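Local coordinates for acyl-CoA dehydrogenase domain protein Tcur3481 (Thermomonospora curvata, PDB 6WY9), which binds FAD and probably works as a flavin-dependent acyl-CoA dehydrogenase, at residues Thr34-Ile39 with Trp187-Thr192; Asp143-Ser148 with Gly174-Asp179; Ala296-Lys301 with Ser348-Arg353; Ala103-Leu108 with Arg209-Ala214. One frame throughout, in Å; residues are numbered along the deposited sequence.

Contacts 1, 2 and 4 all reach the mixed beta sheet of the middle of the chain, while contact 3 lies in the helical C-terminal part, a division that follows the acyl-CoA dehydrogenase fold. Contacts 2 and 4 are neighbours, their centres about 11 Å apart, and strand 206-210 pairs with both strands of contact 2. Contact 1 sits elsewhere on the sheet, its centre about 25 Å from that of contact 2. Along the chain, contacts 1 and 4 interleave and both span contact 2, tying the N-terminal helical region to the sheet twice; contact 3 follows, its centre 28 to 29 Å from the others. All four lie away from the FAD-binding residues.

Contact 1: residues Thr34-Ile39 with Trp187-Thr192; sequences TSESRI and WERTET
Two arginines, one from each segment, reach across in opposite directions: Arg-38 to a carboxylate of the strand, Arg-189 to a backbone carbonyl of the loop. Arg-38 NH1 meets Glu-191 OE2 at 2.8 Å in a salt bridge with a nearly straight N-H...O line (175°). The oxygen lies in the guanidinium plane, but the two flat groups are turned 77° against each other, and NH1 comes to OE2 from above the carboxylate plane. Glu-191 gets there with an extended chain, CG anti to the backbone N (chi1 -169°). Arg-38 bends at chi2, which swings its NE back over its own loop to donate to Ser-35 O at 2.8 Å, in the carbonyl plane. Replacing Arg-38 with an alanine would probably cost Glu-191 this ion-pair mate and leave Ser-35 O without its NE donor.

Arg-189 works end-on: NH2 gives Glu-36 O a bond of 2.9 Å, and NH1 adds a longer one of 3.3 Å to the same oxygen, which stays close to the guanidinium plane. The Glu-36 carboxylate sits well out of that plane, so it offers only charge. Behind the contact, Ser-37 OG accepts from Ile-39 N in an ST turn. Arg-195 supplies a second cation to Glu-191 OE2 and a carbonyl to Arg-38 NH1, and a neighbouring subunit hydrogen-bonds to the backbone of Glu-191. What joins the loop between helices 26-33 and 41-49 to strand 185-191 is thus directional polar chemistry at the surface, with Glu-191 OE2 held between the cations of Arg-38 and Arg-195.

Contact 2: residues Asp143-Ser148 with Gly174-Asp179; sequences DGWRLS and GLFLVD
Phe-176 and Leu-147 face each other inside the beta domain of the acyl-CoA dehydrogenase fold, where the curled sheet brings strands 144-148 and 174-179 across each other at 88°, their axes 9.1 Å apart. The two strands do not pair directly; strand 206-210 pairs with both, and the contact is made by side chains alone.

Phe-176, the most covered residue, is touched in two ways. Leu-147 lays its CD2 over one face of the ring, 4.2 Å from the centroid and only 14° off the normal, a CH-pi contact. At its rim the same ring drives its CE2 corner onto the face of Trp-145, giving a T-shaped pair with the centroids of the phenyl ring and the indole's five-membered ring 4.9 Å apart and the planes at 67°. The indole takes the face role and the phenyl the edge. Both aromatic residues have CG beside the backbone N, anti to the carbonyl carbon, which turns the rings toward each other from strands that run crosswise. With an alanine in place of Trp-145, the CE2 edge of Phe-176 would probably lose the flat surface it rests on, and a gap would open beside the ring.

Ala-138 of strand 137-141 touches all three of these side chains, and Val-165 and Ala-167 of strand 160-169 add further apolar surface. Leu-147 divides its two methyls: while CD2 stays with the ring, CD1 points across to Val-178 and meets its CG2 tip to tip at 3.7 Å.

Contact 3: residues Ala296-Lys301 with Ser348-Arg353; sequences AALVAK and SADLQR
Leu-298 makes the first touch of helix 296-301 on helix 348-353, forking between two residues one turn apart. Its CD1 methyl packs at 3.7 Å on Arg-353 CG, against the aliphatic part of a chain that crosses it at about a right angle. The other methyl, CD2, comes up beside the Asp-350 carboxylate, 3.4 Å from OD1, so an apolar group borders one side of this buried acid. Asp-350 is also the residue opposite Leu-298 in the backbone, with CA atoms 6.5 Å apart.

One turn on, Lys-301 lies across Asp-350. Its chain, bent at chi2 and again at chi4, curls NZ back toward the acid, but the 3.5 Å salt bridge from NZ to OD2 is loose and the place of OD2 is uncertain. NZ has firmer holds in Thr-343 O and Asp-305, just as the guanidinium of Arg-353 pairs with Asp-130.

The helices run nearly antiparallel, at 157° with axes 9.7 Å apart, as neighbours in the C-terminal helical bundle of this family. Helix 215-248 covers Leu-298 and Lys-301 through Arg-224 and Leu-227, helix 260-288 backs Val-299 and Ala-300, and two other subunits reach the 348-353 side.

Contact 4: residues Ala103-Leu108 with Arg209-Ala214; sequences AEQRDL and RALGPA
Ala-210 O takes an N-H from the side-chain amide of Gln-105, NE2 to O being 3.1 Å with an angle of 159° at the hydrogen. The oxygen lies close to the amide plane of Gln-105, yet NE2 stands well above the carbonyl plane of Ala-210, so the donor settles over the C=O group and not on a lone pair. Gln-105 reaches the strand by an extended chain beyond CG, with CG beside the backbone N (chi1 -63°).

The other end of the amide is tied as well: OE1 accepts from the backbone N of Thr-102, the residue just ahead of helix 103-106. With a bond at each end, the flat group has its rotation fixed and its two polar atoms told apart. Such a glutamine clamps the short helix, in the N-terminal helical region of the acyl-CoA dehydrogenase fold, to the end of strand 206-210, where the beta domain runs out toward helix 215-248. Ala-214 is the N-cap of that long helix.

Apolar atoms close in around the amide. Arg-209 CB comes within 3.7 Å of Gln-105 NE2, while the guanidinium, carried off by bends at chi2 and chi3, stands almost perpendicular to the amide plane (85°). On the OE1 side, Leu-211 CG approaches to 4.0 Å from Gln-105 OE1, and its side chain also rests on Ala-96 of helix 87-100. Ile-97 of the same helix packs against Gln-105, and the backbone of Gly-212 hydrogen-bonds with that of His-100.

Contact 1: residues Thr34-Ile39 with Trp187-Thr192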
loop_
_atom_site.group_PDB
_atom_site.type_symbol
_atom_site.label_atom_id
_atom_site.label_comp_id
_atom_site.label_asym_id
_atom_site.label_seq_id
_atom_site.Cartn_x
_atom_site.Cartn_y
_atom_site.Cartn_z
ATOM N N THR B 34 5.592 -22.757 26.864
ATOM C CA THR B 34 6.668 -23.740 26.928
ATOM C C THR B 34 6.203 -25.102 27.435
ATOM O O THR B 34 7.043 -25.970 27.722
ATOM C CB THR B 34 7.809 -23.237 27.821
ATOM O OG1 THR B 34 7.291 -22.925 29.124
ATOM C CG2 THR B 34 8.437 -21.978 27.185
ATOM N N SER B 35 4.899 -25.315 27.564
ATOM C CA SER B 35 4.372 -26.599 28.017
ATOM C C SER B 35 4.207 -27.535 26.821
ATOM O O SER B 35 4.359 -27.132 25.669
ATOM C CB SER B 35 3.016 -26.402 28.682
ATOM O OG SER B 35 2.149 -25.859 27.692
ATOM N N GLU B 36 3.788 -28.772 27.100
ATOM C CA GLU B 36 3.590 -29.750 26.031
ATOM C C GLU B 36 2.359 -29.425 25.193
ATOM O O GLU B 36 2.366 -29.588 23.967
ATOM C CB GLU B 36 3.461 -31.154 26.620
ATOM C CG GLU B 36 4.669 -31.596 27.383
ATOM C CD GLU B 36 5.821 -31.962 26.469
ATOM O OE1 GLU B 36 6.515 -31.037 25.984
ATOM O OE2 GLU B 36 6.023 -33.177 26.227
ATOM N N SER B 37 1.293 -28.982 25.833
ATOM C CA SER B 37 0.029 -28.805 25.147
ATOM C C SER B 37 -0.117 -27.422 24.550
ATOM O O SER B 37 -0.955 -27.239 23.654
ATOM C CB SER B 37 -1.132 -29.037 26.117
ATOM O OG SER B 37 -1.227 -27.918 26.998
ATOM N N ARG B 38 0.637 -26.443 25.062
ATOM C CA ARG B 38 0.431 -25.025 24.756
ATOM C C ARG B 38 -0.998 -24.566 25.077
ATOM O O ARG B 38 -1.467 -23.563 24.532
ATOM C CB ARG B 38 0.784 -24.731 23.284
ATOM C CG ARG B 38 2.129 -25.369 22.892
ATOM C CD ARG B 38 3.195 -24.685 23.743
ATOM N NE ARG B 38 4.537 -25.250 23.589
ATOM C CZ ARG B 38 5.402 -24.892 22.635
ATOM N NH1 ARG B 38 5.043 -24.009 21.694
ATOM N NH2 ARG B 38 6.622 -25.418 22.604
ATOM N N ILE B 39 -1.694 -25.247 25.985
ATOM C CA ILE B 39 -3.073 -24.915 26.327
ATOM C C ILE B 39 -3.166 -24.679 27.831
ATOM O O ILE B 39 -2.747 -25.533 28.632
ATOM C CB ILE B 39 -4.051 -26.038 25.930
ATOM C CG1 ILE B 39 -4.106 -26.212 24.388
ATOM C CG2 ILE B 39 -5.427 -25.728 26.542
ATOM C CD1 ILE B 39 -4.991 -27.382 23.886
ATOM N N TRP B 187 -1.290 -38.644 14.523
ATOM C CA TRP B 187 -0.774 -37.345 14.105
ATOM C C TRP B 187 0.655 -37.134 14.575
ATOM O O TRP B 187 1.172 -37.847 15.432
ATOM C CB TRP B 187 -1.668 -36.179 14.551
ATOM C CG TRP B 187 -1.882 -36.055 16.001
ATOM C CD1 TRP B 187 -1.091 -35.375 16.892
ATOM C CD2 TRP B 187 -2.988 -36.563 16.751
ATOM N NE1 TRP B 187 -1.628 -35.450 18.155
ATOM C CE2 TRP B 187 -2.794 -36.171 18.099
ATOM C CE3 TRP B 187 -4.118 -37.318 16.424
ATOM C CZ2 TRP B 187 -3.688 -36.520 19.119
ATOM C CZ3 TRP B 187 -5.009 -37.663 17.442
ATOM C CH2 TRP B 187 -4.787 -37.261 18.769
ATOM N N GLU B 188 1.303 -36.177 13.925
ATOM C CA GLU B 188 2.600 -35.665 14.336
ATOM C C GLU B 188 2.410 -34.263 14.896
ATOM O O GLU B 188 1.846 -33.390 14.226
ATOM C CB GLU B 188 3.580 -35.624 13.159
ATOM C CG GLU B 188 4.029 -36.993 12.679
ATOM C CD GLU B 188 5.011 -36.940 11.506
ATOM O OE1 GLU B 188 5.132 -35.900 10.832
ATOM O OE2 GLU B 188 5.666 -37.970 11.255
ATOM N N ARG B 189 2.887 -34.048 16.116
ATOM C CA ARG B 189 2.856 -32.706 16.681
ATOM C C ARG B 189 3.746 -31.771 15.860
ATOM O O ARG B 189 4.830 -32.154 15.410
ATOM C CB ARG B 189 3.316 -32.764 18.122
ATOM C CG ARG B 189 2.401 -33.633 18.969
ATOM C CD ARG B 189 3.040 -34.110 20.276
ATOM N NE ARG B 189 3.834 -33.084 20.965
ATOM C CZ ARG B 189 3.336 -32.216 21.842
ATOM N NH1 ARG B 189 2.027 -32.247 22.122
ATOM N NH2 ARG B 189 4.137 -31.318 22.443
ATOM N N THR B 190 3.289 -30.540 15.657
ATOM C CA THR B 190 4.073 -29.570 14.896
ATOM C C THR B 190 3.842 -28.187 15.501
ATOM O O THR B 190 2.698 -27.780 15.722
ATOM C CB THR B 190 3.710 -29.622 13.392
ATOM O OG1 THR B 190 4.596 -28.797 12.628
ATOM C CG2 THR B 190 2.270 -29.214 13.117
ATOM N N GLU B 191 4.922 -27.484 15.814
ATOM C CA GLU B 191 4.809 -26.156 16.416
ATOM C C GLU B 191 4.649 -25.069 15.358
ATOM O O GLU B 191 5.457 -24.974 14.433
ATOM C CB GLU B 191 6.034 -25.845 17.285
ATOM C CG GLU B 191 5.816 -24.584 18.120
ATOM C CD GLU B 191 7.057 -24.155 18.880
ATOM O OE1 GLU B 191 8.149 -24.648 18.551
ATOM O OE2 GLU B 191 6.948 -23.335 19.815
ATOM N N THR B 192 3.659 -24.192 15.538
ATOM C CA THR B 192 3.401 -23.147 14.559
ATOM C C THR B 192 3.906 -21.765 15.028
ATOM O O THR B 192 4.291 -21.555 16.168
ATOM C CB THR B 192 1.895 -23.094 14.248
ATOM O OG1 THR B 192 1.201 -22.649 15.412
ATOM C CG2 THR B 192 1.389 -24.485 13.897
#

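Contact 2: residues Asp143-Ser148 with Gly174-Asp179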
loop_
_atom_site.group_PDB
_atom_site.type_symbol
_atom_site.label_atom_id
_atom_site.label_comp_id
_atom_site.label_asym_id
_atom_site.label_seq_id
_atom_site.Cartn_x
_atom_site.Cartn_y
_atom_site.Cartn_z
ATOM N N ASP B 143 -23.968 -47.317 7.446
ATOM C CA ASP B 143 -24.441 -45.970 7.757
ATOM C C ASP B 143 -23.323 -45.044 8.238
ATOM O O ASP B 143 -23.606 -43.956 8.755
ATOM C CB ASP B 143 -25.571 -46.029 8.794
ATOM C CG ASP B 143 -25.231 -46.904 9.988
ATOM O OD1 ASP B 143 -25.892 -46.754 11.039
ATOM O OD2 ASP B 143 -24.301 -47.734 9.881
ATOM N N GLY B 144 -22.065 -45.444 8.070
ATOM C CA GLY B 144 -20.955 -44.589 8.423
ATOM C C GLY B 144 -20.032 -44.321 7.254
ATOM O O GLY B 144 -20.395 -44.519 6.085
ATOM N N TRP B 145 -18.818 -43.896 7.567
ATOM C CA TRP B 145 -17.848 -43.505 6.559
ATOM C C TRP B 145 -16.464 -43.929 7.019
ATOM O O TRP B 145 -16.198 -44.036 8.219
ATOM C CB TRP B 145 -17.870 -41.981 6.320
ATOM C CG TRP B 145 -19.184 -41.498 5.832
ATOM C CD1 TRP B 145 -20.287 -41.243 6.577
ATOM C CD2 TRP B 145 -19.540 -41.232 4.479
ATOM N NE1 TRP B 145 -21.318 -40.836 5.773
ATOM C CE2 TRP B 145 -20.886 -40.817 4.478
ATOM C CE3 TRP B 145 -18.849 -41.303 3.267
ATOM C CZ2 TRP B 145 -21.566 -40.486 3.309
ATOM C CZ3 TRP B 145 -19.521 -40.965 2.102
ATOM C CH2 TRP B 145 -20.869 -40.563 2.133
ATOM N N ARG B 146 -15.573 -44.140 6.051
ATOM C CA ARG B 146 -14.152 -44.231 6.349
ATOM C C ARG B 146 -13.394 -43.190 5.540
ATOM O O ARG B 146 -13.630 -43.037 4.333
ATOM C CB ARG B 146 -13.634 -45.639 6.084
ATOM C CG ARG B 146 -14.278 -46.628 7.003
ATOM C CD ARG B 146 -13.636 -47.975 6.922
ATOM N NE ARG B 146 -14.299 -48.923 7.808
ATOM C CZ ARG B 146 -13.982 -49.098 9.085
ATOM N NH1 ARG B 146 -14.633 -49.990 9.826
ATOM N NH2 ARG B 146 -13.007 -48.389 9.623
ATOM N N LEU B 147 -12.494 -42.477 6.228
ATOM C CA LEU B 147 -11.726 -41.353 5.721
ATOM C C LEU B 147 -10.267 -41.746 5.544
ATOM O O LEU B 147 -9.658 -42.342 6.442
ATOM C CB LEU B 147 -11.779 -40.154 6.688
ATOM C CG LEU B 147 -13.145 -39.716 7.239
ATOM C CD1 LEU B 147 -13.040 -38.490 8.141
ATOM C CD2 LEU B 147 -14.140 -39.478 6.103
ATOM N N SER B 148 -9.705 -41.382 4.393
ATOM C CA SER B 148 -8.298 -41.625 4.104
ATOM C C SER B 148 -7.693 -40.383 3.478
ATOM O O SER B 148 -8.198 -39.884 2.470
ATOM C CB SER B 148 -8.109 -42.820 3.169
ATOM O OG SER B 148 -8.300 -44.034 3.865
ATOM N N GLY B 174 -17.639 -32.780 2.287
ATOM C CA GLY B 174 -18.484 -32.795 3.465
ATOM C C GLY B 174 -17.697 -32.601 4.753
ATOM O O GLY B 174 -16.482 -32.405 4.750
ATOM N N LEU B 175 -18.407 -32.653 5.870
ATOM C CA LEU B 175 -17.778 -32.507 7.174
ATOM C C LEU B 175 -18.181 -33.709 8.031
ATOM O O LEU B 175 -19.368 -34.084 8.084
ATOM C CB LEU B 175 -18.167 -31.155 7.823
ATOM C CG LEU B 175 -17.331 -30.629 8.997
ATOM C CD1 LEU B 175 -15.879 -30.422 8.570
ATOM C CD2 LEU B 175 -17.906 -29.312 9.545
ATOM N N PHE B 176 -17.188 -34.334 8.675
ATOM C CA PHE B 176 -17.372 -35.613 9.360
ATOM C C PHE B 176 -16.772 -35.551 10.749
ATOM O O PHE B 176 -15.660 -35.044 10.918
ATOM C CB PHE B 176 -16.698 -36.758 8.601
ATOM C CG PHE B 176 -17.130 -36.876 7.171
ATOM C CD1 PHE B 176 -16.622 -36.012 6.196
ATOM C CD2 PHE B 176 -18.031 -37.862 6.805
ATOM C CE1 PHE B 176 -17.036 -36.147 4.859
ATOM C CE2 PHE B 176 -18.450 -38.007 5.503
ATOM C CZ PHE B 176 -17.946 -37.158 4.525
ATOM N N LEU B 177 -17.488 -36.108 11.728
ATOM C CA LEU B 177 -17.015 -36.175 13.102
ATOM C C LEU B 177 -16.171 -37.424 13.328
ATOM O O LEU B 177 -16.573 -38.544 12.970
ATOM C CB LEU B 177 -18.191 -36.156 14.079
ATOM C CG LEU B 177 -17.789 -35.982 15.546
ATOM C CD1 LEU B 177 -18.768 -35.079 16.261
ATOM C CD2 LEU B 177 -17.735 -37.349 16.228
ATOM N N VAL B 178 -15.021 -37.239 13.969
ATOM C CA VAL B 178 -14.096 -38.336 14.226
ATOM C C VAL B 178 -13.693 -38.318 15.692
ATOM O O VAL B 178 -13.385 -37.254 16.244
ATOM C CB VAL B 178 -12.855 -38.221 13.319
ATOM C CG1 VAL B 178 -11.845 -39.248 13.711
ATOM C CG2 VAL B 178 -13.267 -38.392 11.863
ATOM N N ASP B 179 -13.653 -39.490 16.312
ATOM C CA ASP B 179 -13.130 -39.577 17.672
ATOM C C ASP B 179 -11.607 -39.543 17.631
ATOM O O ASP B 179 -10.985 -40.077 16.706
ATOM C CB ASP B 179 -13.655 -40.838 18.371
ATOM C CG ASP B 179 -15.151 -40.753 18.634
ATOM O OD1 ASP B 179 -15.655 -39.626 18.827
ATOM O OD2 ASP B 179 -15.830 -41.785 18.608
#

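Contact 3: residues Ala296-Lys301 with Ser348-Arg353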
loop_
_atom_site.group_PDB
_atom_site.type_symbol
_atom_site.label_atom_id
_atom_site.label_comp_id
_atom_site.label_asym_id
_atom_site.label_seq_id
_atom_site.Cartn_x
_atom_site.Cartn_y
_atom_site.Cartn_z
ATOM N N ALA B 296 -19.948 -11.980 2.809
ATOM C CA ALA B 296 -19.694 -11.135 3.968
ATOM C C ALA B 296 -18.592 -11.732 4.844
ATOM O O ALA B 296 -17.773 -10.999 5.395
ATOM C CB ALA B 296 -20.982 -10.914 4.763
ATOM N N ALA B 297 -18.579 -13.064 4.997
ATOM C CA ALA B 297 -17.554 -13.719 5.801
ATOM C C ALA B 297 -16.169 -13.556 5.188
ATOM O O ALA B 297 -15.192 -13.322 5.914
ATOM C CB ALA B 297 -17.923 -15.200 5.982
ATOM N N LEU B 298 -16.067 -13.647 3.847
ATOM C CA LEU B 298 -14.796 -13.447 3.168
ATOM C C LEU B 298 -14.310 -12.010 3.270
ATOM O O LEU B 298 -13.093 -11.781 3.337
ATOM C CB LEU B 298 -14.907 -13.866 1.690
ATOM C CG LEU B 298 -14.661 -15.366 1.422
ATOM C CD1 LEU B 298 -15.120 -15.773 -0.003
ATOM C CD2 LEU B 298 -13.150 -15.708 1.650
ATOM N N VAL B 299 -15.227 -11.033 3.236
ATOM C CA VAL B 299 -14.841 -9.641 3.449
ATOM C C VAL B 299 -14.292 -9.470 4.863
ATOM O O VAL B 299 -13.236 -8.858 5.060
ATOM C CB VAL B 299 -16.026 -8.676 3.185
ATOM C CG1 VAL B 299 -15.720 -7.275 3.708
ATOM C CG2 VAL B 299 -16.334 -8.567 1.674
ATOM N N ALA B 300 -14.996 -10.005 5.866
ATOM C CA ALA B 300 -14.451 -9.886 7.220
ATOM C C ALA B 300 -13.084 -10.553 7.299
ATOM O O ALA B 300 -12.150 -10.000 7.881
ATOM C CB ALA B 300 -15.407 -10.490 8.243
ATOM N N LYS B 301 -12.945 -11.727 6.689
ATOM C CA LYS B 301 -11.679 -12.469 6.744
ATOM C C LYS B 301 -10.567 -11.750 5.989
ATOM O O LYS B 301 -9.403 -11.750 6.427
ATOM C CB LYS B 301 -11.902 -13.892 6.187
ATOM C CG LYS B 301 -10.661 -14.809 6.210
ATOM C CD LYS B 301 -10.090 -14.918 7.653
ATOM C CE LYS B 301 -9.131 -16.128 7.777
ATOM N NZ LYS B 301 -8.133 -16.221 6.647
ATOM N N SER B 348 -4.384 -12.952 -0.436
ATOM C CA SER B 348 -4.540 -13.124 -1.897
ATOM C C SER B 348 -5.532 -14.234 -2.240
ATOM O O SER B 348 -6.389 -14.072 -3.129
ATOM C CB SER B 348 -3.177 -13.407 -2.546
ATOM O OG SER B 348 -2.334 -12.281 -2.437
ATOM N N ALA B 349 -5.465 -15.372 -1.522
ATOM C CA ALA B 349 -6.427 -16.435 -1.752
ATOM C C ALA B 349 -7.837 -15.939 -1.488
ATOM O O ALA B 349 -8.791 -16.296 -2.201
ATOM C CB ALA B 349 -6.094 -17.669 -0.852
ATOM N N ASP B 350 -8.014 -15.190 -0.401
ATOM C CA ASP B 350 -9.369 -14.758 -0.075
ATOM C C ASP B 350 -9.920 -13.804 -1.131
ATOM O O ASP B 350 -11.110 -13.862 -1.439
ATOM C CB ASP B 350 -9.389 -14.154 1.314
ATOM C CG ASP B 350 -9.345 -15.265 2.379
ATOM O OD1 ASP B 350 -9.901 -16.389 2.164
ATOM O OD2 ASP B 350 -8.751 -15.030 3.398
ATOM N N LEU B 351 -9.083 -12.931 -1.688
ATOM C CA LEU B 351 -9.550 -12.096 -2.795
ATOM C C LEU B 351 -9.926 -12.936 -3.993
ATOM O O LEU B 351 -10.915 -12.648 -4.669
ATOM C CB LEU B 351 -8.490 -11.051 -3.191
ATOM C CG LEU B 351 -8.168 -9.936 -2.176
ATOM C CD1 LEU B 351 -7.054 -8.964 -2.708
ATOM C CD2 LEU B 351 -9.458 -9.137 -1.728
ATOM N N GLN B 352 -9.150 -13.985 -4.292
ATOM C CA GLN B 352 -9.520 -14.812 -5.435
ATOM C C GLN B 352 -10.880 -15.487 -5.237
ATOM O O GLN B 352 -11.732 -15.478 -6.135
ATOM C CB GLN B 352 -8.452 -15.859 -5.702
ATOM C CG GLN B 352 -8.796 -16.694 -6.968
ATOM C CD GLN B 352 -7.628 -17.566 -7.348
ATOM O OE1 GLN B 352 -6.587 -17.049 -7.848
ATOM N NE2 GLN B 352 -7.751 -18.909 -7.108
ATOM N N ARG B 353 -11.096 -16.079 -4.063
ATOM C CA ARG B 353 -12.363 -16.719 -3.758
ATOM C C ARG B 353 -13.509 -15.710 -3.795
ATOM O O ARG B 353 -14.591 -15.992 -4.336
ATOM C CB ARG B 353 -12.274 -17.403 -2.388
ATOM C CG ARG B 353 -13.482 -18.303 -2.106
ATOM C CD ARG B 353 -13.295 -19.130 -0.808
ATOM N NE ARG B 353 -12.295 -20.199 -0.967
ATOM C CZ ARG B 353 -12.505 -21.329 -1.649
ATOM N NH1 ARG B 353 -11.550 -22.237 -1.748
ATOM N NH2 ARG B 353 -13.664 -21.532 -2.254
#

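Contact 4: residues Ala103-Leu108 with Arg209-Ala214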
loop_
_atom_site.group_PDB
_atom_site.type_symbol
_atom_site.label_atom_id
_atom_site.label_comp_id
_atom_site.label_asym_id
_atom_site.label_seq_id
_atom_site.Cartn_x
_atom_site.Cartn_y
_atom_site.Cartn_z
ATOM N N ALA B 103 -28.828 -35.948 16.470
ATOM C CA ALA B 103 -29.112 -35.980 17.900
ATOM C C ALA B 103 -27.945 -36.585 18.666
ATOM O O ALA B 103 -27.477 -36.014 19.654
ATOM C CB ALA B 103 -30.401 -36.757 18.163
ATOM N N GLU B 104 -27.437 -37.732 18.200
ATOM C CA GLU B 104 -26.282 -38.358 18.847
ATOM C C GLU B 104 -25.094 -37.401 18.946
ATOM O O GLU B 104 -24.422 -37.340 19.983
ATOM C CB GLU B 104 -25.889 -39.624 18.085
ATOM C CG GLU B 104 -24.879 -40.513 18.794
ATOM C CD GLU B 104 -23.779 -40.984 17.862
ATOM O OE1 GLU B 104 -22.729 -40.307 17.800
ATOM O OE2 GLU B 104 -23.973 -42.016 17.181
ATOM N N GLN B 105 -24.807 -36.653 17.874
ATOM C CA GLN B 105 -23.692 -35.712 17.910
ATOM C C GLN B 105 -23.970 -34.548 18.855
ATOM O O GLN B 105 -23.082 -34.146 19.618
ATOM C CB GLN B 105 -23.370 -35.224 16.496
ATOM C CG GLN B 105 -22.924 -36.381 15.598
ATOM C CD GLN B 105 -22.967 -36.073 14.106
ATOM O OE1 GLN B 105 -23.618 -35.124 13.669
ATOM N NE2 GLN B 105 -22.278 -36.895 13.317
ATOM N N ARG B 106 -25.198 -34.013 18.850
ATOM C CA ARG B 106 -25.525 -32.919 19.772
ATOM C C ARG B 106 -25.443 -33.348 21.235
ATOM O O ARG B 106 -25.299 -32.492 22.119
ATOM C CB ARG B 106 -26.922 -32.360 19.477
ATOM C CG ARG B 106 -27.002 -31.571 18.165
ATOM C CD ARG B 106 -28.393 -30.950 17.935
ATOM N NE ARG B 106 -29.325 -31.851 17.250
ATOM C CZ ARG B 106 -30.467 -32.312 17.759
ATOM N NH1 ARG B 106 -30.850 -31.965 18.984
ATOM N NH2 ARG B 106 -31.233 -33.122 17.037
ATOM N N ASP B 107 -25.531 -34.647 21.519
ATOM C CA ASP B 107 -25.324 -35.083 22.895
ATOM C C ASP B 107 -23.902 -34.841 23.389
ATOM O O ASP B 107 -23.659 -34.929 24.599
ATOM C CB ASP B 107 -25.700 -36.562 23.037
ATOM C CG ASP B 107 -27.200 -36.766 23.054
ATOM O OD1 ASP B 107 -27.909 -35.820 23.453
ATOM O OD2 ASP B 107 -27.671 -37.860 22.664
ATOM N N LEU B 108 -22.959 -34.501 22.501
ATOM C CA LEU B 108 -21.619 -34.149 22.962
ATOM C C LEU B 108 -21.540 -32.736 23.544
ATOM O O LEU B 108 -20.531 -32.391 24.178
ATOM C CB LEU B 108 -20.608 -34.291 21.804
ATOM C CG LEU B 108 -20.487 -35.636 21.066
ATOM C CD1 LEU B 108 -19.513 -35.498 19.903
ATOM C CD2 LEU B 108 -19.970 -36.685 22.000
ATOM N N ARG B 209 -18.551 -40.255 11.135
ATOM C CA ARG B 209 -19.982 -40.033 10.996
ATOM C C ARG B 209 -20.189 -38.667 10.369
ATOM O O ARG B 209 -19.559 -37.691 10.788
ATOM C CB ARG B 209 -20.679 -40.080 12.354
ATOM C CG ARG B 209 -20.350 -41.303 13.181
ATOM C CD ARG B 209 -20.947 -42.539 12.546
ATOM N NE ARG B 209 -22.406 -42.500 12.567
ATOM C CZ ARG B 209 -23.191 -43.528 12.242
ATOM N NH1 ARG B 209 -22.659 -44.684 11.869
ATOM N NH2 ARG B 209 -24.511 -43.396 12.293
ATOM N N ALA B 210 -21.069 -38.589 9.378
ATOM C CA ALA B 210 -21.273 -37.323 8.682
ATOM C C ALA B 210 -22.102 -36.346 9.515
ATOM O O ALA B 210 -22.968 -36.744 10.308
ATOM C CB ALA B 210 -21.952 -37.569 7.331
ATOM N N LEU B 211 -21.815 -35.052 9.342
ATOM C CA LEU B 211 -22.767 -33.993 9.659
ATOM C C LEU B 211 -23.668 -33.765 8.436
ATOM O O LEU B 211 -23.433 -34.308 7.354
ATOM C CB LEU B 211 -22.055 -32.694 10.066
ATOM C CG LEU B 211 -21.463 -32.599 11.474
ATOM C CD1 LEU B 211 -20.313 -33.590 11.599
ATOM C CD2 LEU B 211 -20.960 -31.143 11.818
ATOM N N GLY B 212 -24.717 -32.963 8.604
ATOM C CA GLY B 212 -25.625 -32.653 7.515
ATOM C C GLY B 212 -24.968 -32.044 6.278
ATOM O O GLY B 212 -23.829 -31.556 6.301
ATOM N N PRO B 213 -25.714 -32.049 5.165
ATOM C CA PRO B 213 -25.124 -31.709 3.858
ATOM C C PRO B 213 -24.565 -30.302 3.764
ATOM O O PRO B 213 -23.657 -30.055 2.964
ATOM C CB PRO B 213 -26.306 -31.873 2.885
ATOM C CG PRO B 213 -27.366 -32.607 3.637
ATOM C CD PRO B 213 -27.159 -32.311 5.082
ATOM N N ALA B 214 -25.109 -29.356 4.509
ATOM C CA ALA B 214 -24.636 -27.983 4.441
ATOM C C ALA B 214 -23.526 -27.685 5.457
ATOM O O ALA B 214 -23.091 -26.538 5.565
ATOM C CB ALA B 214 -25.815 -27.025 4.639
#